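Local structure of acetyltransferase (Sinorhizobium meliloti, 4JXR) at residues N27-Y32 and H153-D158. The protein probably transfers the acetyl group of acetyl-CoA to an acceptor, as a GNAT-superfamily enzyme of the phosphinothricin acetyltransferase type. Sequence-based numbering, arbitrary orientation. Where two conformers were deposited one is given.
Sequences NGVATY and HGRWLD
His-153 meets the end of helix 14-27 at the tight turn between the last two strands of the GNAT fold, a hairpin in which strand 155-165 runs antiparallel to strand 141-152. In the conformer described, one of two, its imidazole comes in edge first: NE2 lies 4.2 Å from Asn-27 C, near the ring plane, and makes a weak hydrogen bond to Leu-26 O. Gly-28, where the chain leaves the helix, is held to the same hairpin through its O, which accepts a bond from Lys-152 NZ; that ammonium also binds Thr-31 O. Past the turn, Arg-155 NH1 approaches Val-29 CG1 only loosely, at 4.2 Å in the conformers given. Trp-156 points to the other side of the strand, where its NE1 donates to Thr-172 O of the second subunit. Leu-157 carries most of the apolar contact. Its CD1 reaches both Val-29 CG1 and Tyr-32 CE1, each at 3.7 Å, while CD2 stays 4.1 Å from Val-29 CG1. In the same conformer of Val-29, CG1 stands anti to the carbonyl carbon (chi1 -68°) and is the methyl that faces the leucine; this valine lies about 5 Å, side chain to side chain, from His-128 of the acetyl-CoA site. The Tyr-32 and Leu-157 side chains lie alongside each other with opposite senses, Tyr-32 OH ending 3.7 Å from Leu-157 CB and bonding with Thr-159 OG1 and Gly-126 N. At Asp-158 that hydroxyl is merely a neighbour: Tyr-32 OH sits 3.2 Å from Asp-158 O, at an angle too poor for a hydrogen bond.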
loop_
_atom_site.group_PDB
_atom_site.type_symbol
_atom_site.label_atom_id
_atom_site.label_comp_id
_atom_site.label_asym_id
_atom_site.label_seq_id
_atom_site.Cartn_x
_atom_site.Cartn_y
_atom_site.Cartn_z
ATOM N N ASN A 27 20.231 6.332 6.901
ATOM C CA ASN A 27 20.579 7.663 6.475
ATOM C C ASN A 27 19.606 8.322 5.529
ATOM O O ASN A 27 19.706 9.525 5.326
ATOM C CB ASN A 27 21.963 7.616 5.868
ATOM C CG ASN A 27 23.040 7.209 6.913
ATOM O OD1 ASN A 27 22.921 7.485 8.138
ATOM N ND2 ASN A 27 24.093 6.594 6.431
ATOM N N GLY A 28 18.632 7.603 4.998
ATOM C CA GLY A 28 17.763 8.153 3.942
ATOM C C GLY A 28 16.301 8.142 4.290
ATOM O O GLY A 28 15.923 7.705 5.386
ATOM N N VAL A 29 15.470 8.609 3.379
ATOM C CA VAL A 29 14.040 8.497 3.590
ATOM C C VAL A 29 13.358 7.801 2.410
ATOM O O VAL A 29 12.133 7.860 2.325
ATOM C CB VAL A 29 13.365 9.864 3.916
ATOM C CG1 VAL A 29 13.809 10.383 5.284
ATOM C CG2 VAL A 29 13.637 10.861 2.806
ATOM N N ALA A 30 14.108 7.171 1.509
ATOM C CA ALA A 30 13.523 6.301 0.479
ATOM C C ALA A 30 12.768 5.158 1.083
ATOM O O ALA A 30 11.840 4.689 0.467
ATOM C CB ALA A 30 14.587 5.796 -0.479
ATOM N N THR A 31 13.235 4.654 2.220
ATOM C CA THR A 31 12.524 3.620 2.923
ATOM C C THR A 31 12.038 4.167 4.261
ATOM O O THR A 31 12.753 4.897 4.951
ATOM C CB THR A 31 13.367 2.347 3.138
ATOM O OG1 THR A 31 12.640 1.471 4.003
ATOM C CG2 THR A 31 14.722 2.671 3.743
ATOM N N TYR A 32 10.813 3.810 4.603
ATOM C CA TYR A 32 10.198 4.223 5.852
ATOM C C TYR A 32 10.422 3.188 6.949
ATOM O O TYR A 32 9.960 3.355 8.074
ATOM C CB TYR A 32 8.706 4.464 5.644
ATOM C CG TYR A 32 8.402 5.759 4.909
ATOM C CD1 TYR A 32 9.419 6.560 4.396
ATOM C CD2 TYR A 32 7.097 6.174 4.736
ATOM C CE1 TYR A 32 9.133 7.737 3.725
ATOM C CE2 TYR A 32 6.800 7.343 4.059
ATOM C CZ TYR A 32 7.820 8.119 3.555
ATOM O OH TYR A 32 7.538 9.280 2.872
ATOM N N HIS A 153 13.455 10.739 11.235
ATOM C CA HIS A 153 14.530 11.684 11.521
ATOM C C HIS A 153 13.933 13.054 11.926
ATOM O O HIS A 153 14.419 14.116 11.505
ATOM C CB HIS A 153 15.468 11.818 10.318
ATOM C CG HIS A 153 16.253 10.573 9.988
ATOM N ND1 HIS A 153 16.366 9.487 10.833
ATOM C CD2 HIS A 153 17.000 10.275 8.900
ATOM C CE1 HIS A 153 17.153 8.576 10.276
ATOM N NE2 HIS A 153 17.534 9.024 9.100
ATOM N N GLY A 154 12.870 12.981 12.718
ATOM C CA GLY A 154 12.289 14.141 13.365
ATOM C C GLY A 154 11.460 15.033 12.461
ATOM O O GLY A 154 11.096 16.131 12.882
ATOM N N ARG A 155 11.138 14.584 11.238
ATOM C CA ARG A 155 10.492 15.412 10.223
ATOM C C ARG A 155 9.259 14.712 9.644
ATOM O O ARG A 155 9.284 13.500 9.387
ATOM C CB ARG A 155 11.472 15.655 9.048
ATOM C CG ARG A 155 12.796 16.299 9.449
ATOM C CD ARG A 155 13.604 16.812 8.254
ATOM N NE ARG A 155 13.318 16.150 6.987
ATOM C CZ ARG A 155 13.979 15.093 6.524
ATOM N NH1 ARG A 155 13.651 14.564 5.347
ATOM N NH2 ARG A 155 14.966 14.562 7.237
ATOM N N TRP A 156 8.244 15.492 9.346
ATOM C CA TRP A 156 7.133 15.026 8.507
ATOM C C TRP A 156 7.605 14.910 7.072
ATOM O O TRP A 156 8.248 15.814 6.539
ATOM C CB TRP A 156 5.924 15.967 8.602
ATOM C CG TRP A 156 5.212 15.926 9.905
ATOM C CD1 TRP A 156 5.170 16.925 10.879
ATOM C CD2 TRP A 156 4.464 14.839 10.431
ATOM N NE1 TRP A 156 4.425 16.515 11.940
ATOM C CE2 TRP A 156 3.982 15.231 11.697
ATOM C CE3 TRP A 156 4.185 13.529 9.965
ATOM C CZ2 TRP A 156 3.227 14.410 12.489
ATOM C CZ3 TRP A 156 3.445 12.705 10.751
ATOM C CH2 TRP A 156 2.963 13.151 12.012
ATOM N N LEU A 157 7.247 13.817 6.415
ATOM C CA LEU A 157 7.641 13.485 5.079
ATOM C C LEU A 157 6.441 13.325 4.196
ATOM O O LEU A 157 5.446 12.716 4.579
ATOM C CB LEU A 157 8.378 12.138 5.088
ATOM C CG LEU A 157 9.633 12.035 5.952
ATOM C CD1 LEU A 157 10.204 10.638 5.839
ATOM C CD2 LEU A 157 10.678 13.015 5.558
ATOM N N ASP A 158 6.546 13.839 2.986
ATOM C CA ASP A 158 5.571 13.588 1.924
ATOM C C ASP A 158 5.935 12.287 1.207
ATOM O O ASP A 158 7.113 11.914 1.145
ATOM C CB ASP A 158 5.543 14.741 0.953
ATOM C CG ASP A 158 5.171 16.078 1.578
ATOM O OD1 ASP A 158 4.547 16.131 2.635
ATOM O OD2 ASP A 158 5.513 17.102 0.919
#